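Local coordinates for protein polycyclic ketone monooxygenase (Myceliophthora thermophila, PDB 5MQ6) that catalyses Baeyer-Villiger oxidation of bulky polycyclic ketones to esters or lactones, using FAD and NADPH to insert one oxygen atom beside the carbonyl, at residues Asn125-Pro128 / Gly129-Cys132; Gly278-Ala281 / Ile282-Pro286; Leu434-Phe437 / Asn438-Asn441. All blocks are in the same frame, centred on the assembly; numbering follows the deposited sequence.

In the fold
The three contacts run inward to outward over the nucleotide-binding part of the enzyme. Contact 1 is a buried loop beside the flavin, contact 2 the also buried start of helix 279-289 at the NADPH diphosphate, and contact 3 the partly buried turn beside helix 433-436. Contacts 1 and 2 touch directly: Q283 of the helix bonds to Y127 OH and H131 O of the loop. Contacts 2 and 3 meet by packing of V285 and P286 against T436. Contact 1 relies on a ring face and a glycine turn, contact 2 on helical bonds and phosphate binding, and contact 3 on turn bonds, an amide side chain and water.

Contact 1: residues Asn125-Pro128 / Gly129-Cys132; sequences NRYP and GLHC. With FAD (flavin-adenine dinucleotide), chain B.
H131 ND1 donates to G129 O at 2.7 Å; the acceptor lies close to the imidazole plane, whereas the donor stands above the G129 carbonyl plane (55° out of it), not on a lone pair. The chain reverses just before, in a type II beta turn from Y127 to L130, closed by a weak bond from L130 N to Y127 O (3.4 Å). G129 suits the third position, because a CB there would be jammed against P128 O.

L130 lies across the tyrosine, the two side chains meeting at about a right angle. Its CB sits over one ring face, 3.8 Å from the centroid of the Y127 ring, a CH-pi contact displaced toward the rim. L130 CD1 touches Y127 OH at 3.3 Å, and that hydroxyl hydrogen-bonds to Q283 OE1. With L130 CG anti to the backbone N (chi1 169°), the other methyl, CD2, packs tightly on the N125 main chain, 3.0 Å from N125 O. CB and CD1 thus serve the tyrosine, and CD2 serves N125. The flavin lies alongside: N125 CG comes 3.9 Å from FAD C7M, its amide fixed by Y478 OH and T121 O, and C132 CA approaches FAD O4 at 3.3 Å. The loop joins helix 121-124 to helix 136-139; Y127 packs on T280 and V284 of helix 279-289, and R126 and C132 touch helix 157-170.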
loop_
_atom_site.group_PDB
_atom_site.type_symbol
_atom_site.label_atom_id
_atom_site.label_comp_id
_atom_site.label_asym_id
_atom_site.label_seq_id
_atom_site.Cartn_x
_atom_site.Cartn_y
_atom_site.Cartn_z
ATOM N N ASN A 125 2.071 8.832 8.584
ATOM C CA ASN A 125 1.002 9.657 8.069
ATOM C C ASN A 125 0.162 10.044 9.216
ATOM O O ASN A 125 -0.450 9.191 9.927
ATOM C CB ASN A 125 0.185 8.889 7.014
ATOM C CG ASN A 125 1.045 8.433 5.853
ATOM O OD1 ASN A 125 1.349 9.203 4.991
ATOM N ND2 ASN A 125 1.446 7.163 5.835
ATOM N N ARG A 126 0.141 11.349 9.476
ATOM C CA ARG A 126 -0.745 11.863 10.524
ATOM C C ARG A 126 -1.362 13.196 10.086
ATOM O O ARG A 126 -1.657 14.054 10.912
ATOM C CB ARG A 126 0.051 12.016 11.844
ATOM C CG ARG A 126 1.035 10.900 12.197
ATOM C CD ARG A 126 1.479 11.086 13.629
ATOM N NE ARG A 126 2.553 10.140 13.919
ATOM C CZ ARG A 126 3.030 9.858 15.136
ATOM N NH1 ARG A 126 2.556 10.458 16.199
ATOM N NH2 ARG A 126 4.044 8.978 15.286
ATOM N N TYR A 127 -1.571 13.344 8.777
ATOM C CA TYR A 127 -2.016 14.604 8.205
ATOM C C TYR A 127 -3.460 14.841 8.658
ATOM O O TYR A 127 -4.092 13.922 9.156
ATOM C CB TYR A 127 -1.830 14.587 6.692
ATOM C CG TYR A 127 -2.599 13.515 5.958
ATOM C CD1 TYR A 127 -3.983 13.620 5.817
ATOM C CD2 TYR A 127 -1.961 12.397 5.427
ATOM C CE1 TYR A 127 -4.729 12.683 5.118
ATOM C CE2 TYR A 127 -2.700 11.453 4.729
ATOM C CZ TYR A 127 -4.108 11.608 4.600
ATOM O OH TYR A 127 -4.876 10.719 3.954
ATOM N N PRO A 128 -3.973 16.093 8.562
ATOM C CA PRO A 128 -5.335 16.406 9.045
ATOM C C PRO A 128 -6.408 15.695 8.228
ATOM O O PRO A 128 -6.345 15.671 7.000
ATOM C CB PRO A 128 -5.448 17.942 8.811
ATOM C CG PRO A 128 -4.015 18.382 8.623
ATOM C CD PRO A 128 -3.334 17.256 7.938
ATOM N N GLY A 129 -7.323 15.061 8.888
ATOM C CA GLY A 129 -8.371 14.273 8.203
ATOM C C GLY A 129 -8.112 12.798 7.850
ATOM O O GLY A 129 -9.003 12.112 7.342
ATOM N N LEU A 130 -6.926 12.293 8.145
ATOM C CA LEU A 130 -6.584 10.940 7.780
ATOM C C LEU A 130 -7.486 9.903 8.425
ATOM O O LEU A 130 -7.699 9.895 9.614
ATOM C CB LEU A 130 -5.136 10.650 8.087
ATOM C CG LEU A 130 -4.623 9.181 8.023
ATOM C CD1 LEU A 130 -4.482 8.750 6.591
ATOM C CD2 LEU A 130 -3.249 9.122 8.731
ATOM N N HIS A 131 -8.018 9.039 7.586
ATOM C CA HIS A 131 -8.775 7.887 7.991
ATOM C C HIS A 131 -8.435 6.689 7.100
ATOM O O HIS A 131 -8.059 6.857 5.948
ATOM C CB HIS A 131 -10.296 8.146 7.816
ATOM C CG HIS A 131 -10.859 9.128 8.790
ATOM N ND1 HIS A 131 -10.595 10.479 8.707
ATOM C CD2 HIS A 131 -11.632 8.954 9.890
ATOM C CE1 HIS A 131 -11.219 11.103 9.689
ATOM N NE2 HIS A 131 -11.854 10.204 10.424
ATOM N N CYS A 132 -8.545 5.484 7.610
ATOM C CA CYS A 132 -8.513 4.277 6.802
ATOM C C CYS A 132 -9.757 4.360 5.881
ATOM O O CYS A 132 -10.801 4.840 6.325
ATOM C CB CYS A 132 -8.545 3.026 7.732
ATOM S SG CYS A 132 -9.944 2.704 8.875
HETATM P PA FAD B . 3.810 -0.390 6.286
HETATM O O1A FAD B . 4.210 0.416 5.094
HETATM O O2A FAD B . 2.637 0.027 7.155
HETATM O O5B FAD B . 5.089 -0.516 7.247
HETATM C C5B FAD B . 6.322 -0.873 6.718
HETATM C C4B FAD B . 7.400 -0.111 7.463
HETATM O O4B FAD B . 8.660 -0.668 7.044
HETATM C C3B FAD B . 7.470 1.389 7.193
HETATM O O3B FAD B . 7.644 2.084 8.400
HETATM C C2B FAD B . 8.687 1.540 6.323
HETATM O O2B FAD B . 9.309 2.793 6.472
HETATM C C1B FAD B . 9.546 0.397 6.820
HETATM N N9A FAD B . 10.576 0.018 5.883
HETATM C C8A FAD B . 10.405 -0.297 4.567
HETATM N N7A FAD B . 11.602 -0.549 4.046
HETATM C C5A FAD B . 12.559 -0.391 4.976
HETATM C C6A FAD B . 14.023 -0.557 5.004
HETATM N N6A FAD B . 14.777 -0.885 3.975
HETATM N N1A FAD B . 14.551 -0.370 6.185
HETATM C C2A FAD B . 13.843 -0.002 7.279
HETATM N N3A FAD B . 12.545 0.180 7.365
HETATM C C4A FAD B . 11.868 0.008 6.187
HETATM N N1 FAD B . -4.718 -0.019 3.033
HETATM C C2 FAD B . -5.943 -0.571 3.319
HETATM O O2 FAD B . -6.149 -1.763 3.130
HETATM N N3 FAD B . -6.934 0.186 3.810
HETATM C C4 FAD B . -6.737 1.496 4.023
HETATM O O4 FAD B . -7.678 2.132 4.480
HETATM C C4X FAD B . -5.465 2.187 3.749
HETATM N N5 FAD B . -5.231 3.530 3.930
HETATM C C5X FAD B . -4.002 4.017 3.629
HETATM C C6 FAD B . -3.716 5.458 3.798
HETATM C C7 FAD B . -2.352 5.890 3.440
HETATM C C7M FAD B . -1.945 7.340 3.579
HETATM C C8 FAD B . -1.318 4.953 2.910
HETATM C C8M FAD B . 0.099 5.387 2.541
HETATM C C9 FAD B . -1.627 3.616 2.755
HETATM C C9A FAD B . -2.918 3.121 3.091
HETATM N N10 FAD B . -3.179 1.755 2.887
HETATM C C10 FAD B . -4.443 1.271 3.237
HETATM C "C1'" FAD B . -2.143 0.802 2.431
HETATM C "C2'" FAD B . -1.265 0.478 3.711
HETATM O "O2'" FAD B . 0.118 0.685 3.391
HETATM C "C3'" FAD B . -1.495 -0.949 4.318
HETATM O "O3'" FAD B . -2.868 -1.082 4.693
HETATM C "C4'" FAD B . -0.741 -1.297 5.625
HETATM O "O4'" FAD B . -0.685 -0.199 6.640
HETATM C "C5'" FAD B . 0.675 -1.809 5.292
HETATM O "O5'" FAD B . 1.172 -2.494 6.484
HETATM P P FAD B . 2.694 -3.023 6.311
HETATM O O1P FAD B . 3.194 -3.256 7.784
HETATM O O2P FAD B . 2.644 -4.128 5.247
HETATM O O3P FAD B . 3.510 -1.798 5.573
#

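Contact 2: residues Gly278-Ala281 / Ile282-Pro286; sequences GATA and IQVVP. With NDP (NADPH dihydro-nicotinamide-adenine-dinucleotide phosphate), chain C.
T280 and V284, one helical turn apart, lie side by side and point the same way, their CG2 methyls 3.8 Å apart. The two branches of T280 divide the work. OG1, anti to the carbonyl carbon (chi1 -69°), reaches NADPH and donates to NDP O1N at 2.7 Å, leaving CG2 for V284. The backbone backs this up, with T280 N donating to NDP O2N at 3.0 Å, so the first helical turn grips the phosphate next to the nicotinamide ribose, where the helix dipole would probably favour its charge. G278, at the N-cap position, suits the place, since a CB would clash with NDP O2N.

I282 folds back instead, setting its CD1 3.3 Å from G278 O; that carbonyl also receives a nearly straight bond from I282 N (170°). The side chain of Q283, extended beyond CG, bonds through OE1 to Y127 OH and donates through NE2 to H131 O. G278 and A281 are consistent with the last glycine and the alanine of a Rossmann-type GxGxxA motif. P286 has no N-H for the preceding turn, and the helix kinks there. Helix 279-289 is the crossover between strands 271-275 and 294-299: V285 packs on L295 and V297 of the latter, and I282, V285 and P286 meet helix 433-436.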
loop_
_atom_site.group_PDB
_atom_site.type_symbol
_atom_site.label_atom_id
_atom_site.label_comp_id
_atom_site.label_asym_id
_atom_site.label_seq_id
_atom_site.Cartn_x
_atom_site.Cartn_y
_atom_site.Cartn_z
ATOM N N GLY A 278 -5.363 12.468 -5.091
ATOM C CA GLY A 278 -5.531 11.025 -4.715
ATOM C C GLY A 278 -6.245 10.961 -3.380
ATOM O O GLY A 278 -6.687 11.996 -2.851
ATOM N N ALA A 279 -6.277 9.796 -2.738
ATOM C CA ALA A 279 -7.006 9.639 -1.499
ATOM C C ALA A 279 -6.563 10.619 -0.424
ATOM O O ALA A 279 -7.361 11.171 0.370
ATOM C CB ALA A 279 -6.831 8.220 -1.004
ATOM N N THR A 280 -5.269 10.861 -0.367
ATOM C CA THR A 280 -4.757 11.789 0.650
ATOM C C THR A 280 -5.333 13.185 0.430
ATOM O O THR A 280 -5.774 13.830 1.376
ATOM C CB THR A 280 -3.219 11.894 0.574
ATOM O OG1 THR A 280 -2.675 10.671 0.999
ATOM C CG2 THR A 280 -2.743 12.916 1.453
ATOM N N ALA A 281 -5.260 13.674 -0.792
ATOM C CA ALA A 281 -5.861 15.002 -1.088
ATOM C C ALA A 281 -7.394 15.063 -0.779
ATOM O O ALA A 281 -7.898 16.046 -0.204
ATOM C CB ALA A 281 -5.562 15.369 -2.489
ATOM N N ILE A 282 -8.111 14.007 -1.133
ATOM C CA ILE A 282 -9.531 13.912 -0.816
ATOM C C ILE A 282 -9.827 14.129 0.681
ATOM O O ILE A 282 -10.818 14.794 1.068
ATOM C CB ILE A 282 -10.138 12.609 -1.396
ATOM C CG1 ILE A 282 -10.566 12.741 -2.872
ATOM C CG2 ILE A 282 -11.405 12.178 -0.706
ATOM C CD1 ILE A 282 -9.551 13.311 -3.822
ATOM N N GLN A 283 -8.943 13.623 1.531
ATOM C CA GLN A 283 -9.129 13.719 2.980
ATOM C C GLN A 283 -8.624 15.084 3.472
ATOM O O GLN A 283 -9.233 15.632 4.382
ATOM C CB GLN A 283 -8.452 12.547 3.722
ATOM C CG GLN A 283 -9.173 11.257 3.536
ATOM C CD GLN A 283 -8.507 10.038 4.221
ATOM O OE1 GLN A 283 -7.396 10.123 4.760
ATOM N NE2 GLN A 283 -9.215 8.877 4.202
ATOM N N VAL A 284 -7.541 15.618 2.888
ATOM C CA VAL A 284 -6.877 16.815 3.423
ATOM C C VAL A 284 -7.580 18.094 2.949
ATOM O O VAL A 284 -7.661 19.053 3.703
ATOM C CB VAL A 284 -5.412 16.968 2.974
ATOM C CG1 VAL A 284 -4.750 17.980 3.847
ATOM C CG2 VAL A 284 -4.633 15.730 3.269
ATOM N N VAL A 285 -8.010 18.096 1.697
ATOM C CA VAL A 285 -8.540 19.321 1.065
ATOM C C VAL A 285 -9.622 20.017 1.893
ATOM O O VAL A 285 -9.562 21.183 2.079
ATOM C CB VAL A 285 -8.988 19.066 -0.341
ATOM C CG1 VAL A 285 -9.982 20.135 -0.817
ATOM C CG2 VAL A 285 -7.811 19.100 -1.268
ATOM N N PRO A 286 -10.576 19.286 2.452
ATOM C CA PRO A 286 -11.535 19.979 3.276
ATOM C C PRO A 286 -10.996 20.683 4.547
ATOM O O PRO A 286 -11.591 21.692 5.052
ATOM C CB PRO A 286 -12.507 18.868 3.671
ATOM C CG PRO A 286 -12.463 17.912 2.484
ATOM C CD PRO A 286 -11.033 17.932 2.063
HETATM P PA NDP C . -1.497 9.115 -5.188
HETATM O O1A NDP C . -0.204 8.584 -5.899
HETATM O O2A NDP C . -2.785 8.332 -5.137
HETATM O O5B NDP C . -1.741 10.603 -5.740
HETATM C C5B NDP C . -0.694 11.468 -6.131
HETATM C C4B NDP C . -1.413 12.600 -6.836
HETATM O O4B NDP C . -0.447 13.567 -7.326
HETATM C C3B NDP C . -2.231 12.089 -8.026
HETATM O O3B NDP C . -3.554 12.654 -7.964
HETATM C C2B NDP C . -1.374 12.565 -9.179
HETATM O O2B NDP C . -2.095 12.727 -10.436
HETATM C C1B NDP C . -0.795 13.857 -8.646
HETATM N N9A NDP C . 0.367 14.271 -9.435
HETATM C C8A NDP C . 1.488 13.544 -9.749
HETATM N N7A NDP C . 2.324 14.258 -10.528
HETATM C C5A NDP C . 1.688 15.446 -10.696
HETATM C C6A NDP C . 1.995 16.660 -11.441
HETATM N N6A NDP C . 3.135 16.698 -12.120
HETATM N N1A NDP C . 1.104 17.673 -11.388
HETATM C C2A NDP C . -0.076 17.619 -10.692
HETATM N N3A NDP C . -0.457 16.538 -9.991
HETATM C C4A NDP C . 0.400 15.458 -9.986
HETATM O O3 NDP C . -1.180 9.423 -3.655
HETATM P PN NDP C . -2.161 9.550 -2.342
HETATM O O1N NDP C . -1.196 9.922 -1.171
HETATM O O2N NDP C . -3.315 10.494 -2.595
HETATM O O5D NDP C . -2.764 8.064 -2.120
HETATM C C5D NDP C . -1.821 6.940 -2.067
HETATM C C4D NDP C . -2.481 5.690 -1.515
HETATM O O4D NDP C . -2.761 5.840 -0.105
HETATM C C3D NDP C . -3.892 5.546 -2.090
HETATM O O3D NDP C . -3.993 5.240 -3.532
HETATM C C2D NDP C . -4.569 4.635 -1.044
HETATM O O2D NDP C . -4.150 3.241 -1.205
HETATM C C1D NDP C . -4.099 5.307 0.245
HETATM P P2B NDP C . -2.175 11.476 -11.465
HETATM O O1X NDP C . -0.741 10.933 -11.526
HETATM O O2X NDP C . -2.539 12.013 -12.832
HETATM O O3X NDP C . -3.292 10.553 -10.956
#

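Contact 3: residues Leu434-Phe437 / Asn438-Asn441; sequences LQTF and NLPN
N438 hangs its side chain over the carbonyl of Q435, and each atom has its own task. CB presses on Q435 O at 3.2 Å, CG stands somewhat farther from the same oxygen, and the amide then splits. ND2 passes beside the Q435 backbone, 3.9 Å from Q435 CA, to donate to I406 O. OD1 accepts from K408 N and from a water, 2.8 Å from N438 OD1, which also donates to F437 O. CG lies anti to the carbonyl carbon (chi1 -66°), which sets it beside N438's own backbone N and near Q435 O. Asparagine suits the place because one short, flat group can both donate and accept. An alanine here would probably leave I406 O and K408 N without these mates and the water without one of its two acceptors here.

The backbone carries the rest. N438 N bonds to Q435 O at 2.9 Å, and L439 N to T436 O at 3.0 Å; both donors stand well above the carbonyl planes, and the second bond closes a type I beta turn from T436 to L439. L439 lays CB and CD1 along T436, its CB 3.2 Å from T436 O and its CD1 4.1 Å from T436 CG2, while T436 OG1 bonds to E432 O. The loop after the turn runs on to strand 442-446. T436 packs on V285, P286 and A289 of helix 279-289, L434 and Q435 lean on helix 378-406, and F437 touches V442 and L444 of the strand and T412 and L416 of helix 410-416.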
loop_
_atom_site.group_PDB
_atom_site.type_symbol
_atom_site.label_atom_id
_atom_site.label_comp_id
_atom_site.label_asym_id
_atom_site.label_seq_id
_atom_site.Cartn_x
_atom_site.Cartn_y
_atom_site.Cartn_z
ATOM N N LEU A 434 -16.074 16.980 -2.496
ATOM C CA LEU A 434 -16.690 17.602 -3.689
ATOM C C LEU A 434 -17.349 18.947 -3.299
ATOM O O LEU A 434 -17.102 19.999 -3.962
ATOM C CB LEU A 434 -17.661 16.617 -4.350
ATOM C CG LEU A 434 -16.991 15.406 -4.999
ATOM C CD1 LEU A 434 -18.036 14.383 -5.430
ATOM C CD2 LEU A 434 -16.103 15.801 -6.150
ATOM N N GLN A 435 -18.065 18.912 -2.172
ATOM C CA GLN A 435 -18.786 20.064 -1.597
ATOM C C GLN A 435 -17.809 21.202 -1.338
ATOM O O GLN A 435 -18.218 22.338 -1.352
ATOM C CB GLN A 435 -19.412 19.740 -0.207
ATOM C CG GLN A 435 -20.582 18.732 -0.086
ATOM C CD GLN A 435 -20.196 17.252 -0.378
ATOM O OE1 GLN A 435 -19.013 16.902 -0.605
ATOM N NE2 GLN A 435 -21.198 16.386 -0.359
ATOM N N THR A 436 -16.543 20.873 -1.007
ATOM C CA THR A 436 -15.473 21.857 -0.724
ATOM C C THR A 436 -15.213 22.784 -1.867
ATOM O O THR A 436 -14.986 24.013 -1.656
ATOM C CB THR A 436 -14.140 21.166 -0.325
ATOM O OG1 THR A 436 -14.398 20.346 0.799
ATOM C CG2 THR A 436 -13.071 22.149 0.066
ATOM N N PHE A 437 -15.317 22.258 -3.092
ATOM C CA PHE A 437 -15.181 23.124 -4.252
ATOM C C PHE A 437 -16.395 24.069 -4.443
ATOM O O PHE A 437 -16.393 24.878 -5.356
ATOM C CB PHE A 437 -14.937 22.349 -5.509
ATOM C CG PHE A 437 -13.682 21.566 -5.489
ATOM C CD1 PHE A 437 -13.646 20.342 -4.882
ATOM C CD2 PHE A 437 -12.530 22.070 -6.047
ATOM C CE1 PHE A 437 -12.477 19.607 -4.799
ATOM C CE2 PHE A 437 -11.348 21.357 -5.998
ATOM C CZ PHE A 437 -11.323 20.130 -5.339
ATOM N N ASN A 438 -17.429 23.990 -3.593
ATOM C CA ASN A 438 -18.469 25.023 -3.634
ATOM C C ASN A 438 -18.115 26.210 -2.807
ATOM O O ASN A 438 -18.890 27.130 -2.801
ATOM C CB ASN A 438 -19.796 24.461 -3.231
ATOM C CG ASN A 438 -20.268 23.454 -4.215
ATOM O OD1 ASN A 438 -19.932 23.542 -5.379
ATOM N ND2 ASN A 438 -21.044 22.471 -3.754
ATOM N N LEU A 439 -16.963 26.201 -2.125
ATOM C CA LEU A 439 -16.567 27.294 -1.283
ATOM C C LEU A 439 -15.791 28.330 -2.096
ATOM O O LEU A 439 -15.038 28.004 -3.033
ATOM C CB LEU A 439 -15.669 26.791 -0.128
ATOM C CG LEU A 439 -16.316 25.852 0.858
ATOM C CD1 LEU A 439 -15.261 25.151 1.748
ATOM C CD2 LEU A 439 -17.296 26.610 1.726
ATOM N N PRO A 440 -15.962 29.599 -1.758
ATOM C CA PRO A 440 -15.399 30.710 -2.565
ATOM C C PRO A 440 -13.919 30.810 -2.538
ATOM O O PRO A 440 -13.280 31.279 -3.520
ATOM C CB PRO A 440 -15.883 31.937 -1.855
ATOM C CG PRO A 440 -16.967 31.488 -0.994
ATOM C CD PRO A 440 -16.669 30.088 -0.574
ATOM N N ASN A 441 -13.356 30.425 -1.397
ATOM C CA ASN A 441 -11.883 30.425 -1.253
ATOM C C ASN A 441 -11.157 29.222 -1.883
ATOM O O ASN A 441 -9.931 29.152 -1.793
ATOM C CB ASN A 441 -11.464 30.575 0.222
ATOM C CG ASN A 441 -11.858 29.392 1.092
ATOM O OD1 ASN A 441 -12.971 28.875 1.006
ATOM N ND2 ASN A 441 -10.959 28.999 1.991
HETATM O O HOH W 1 -18.662 24.880 -7.551
#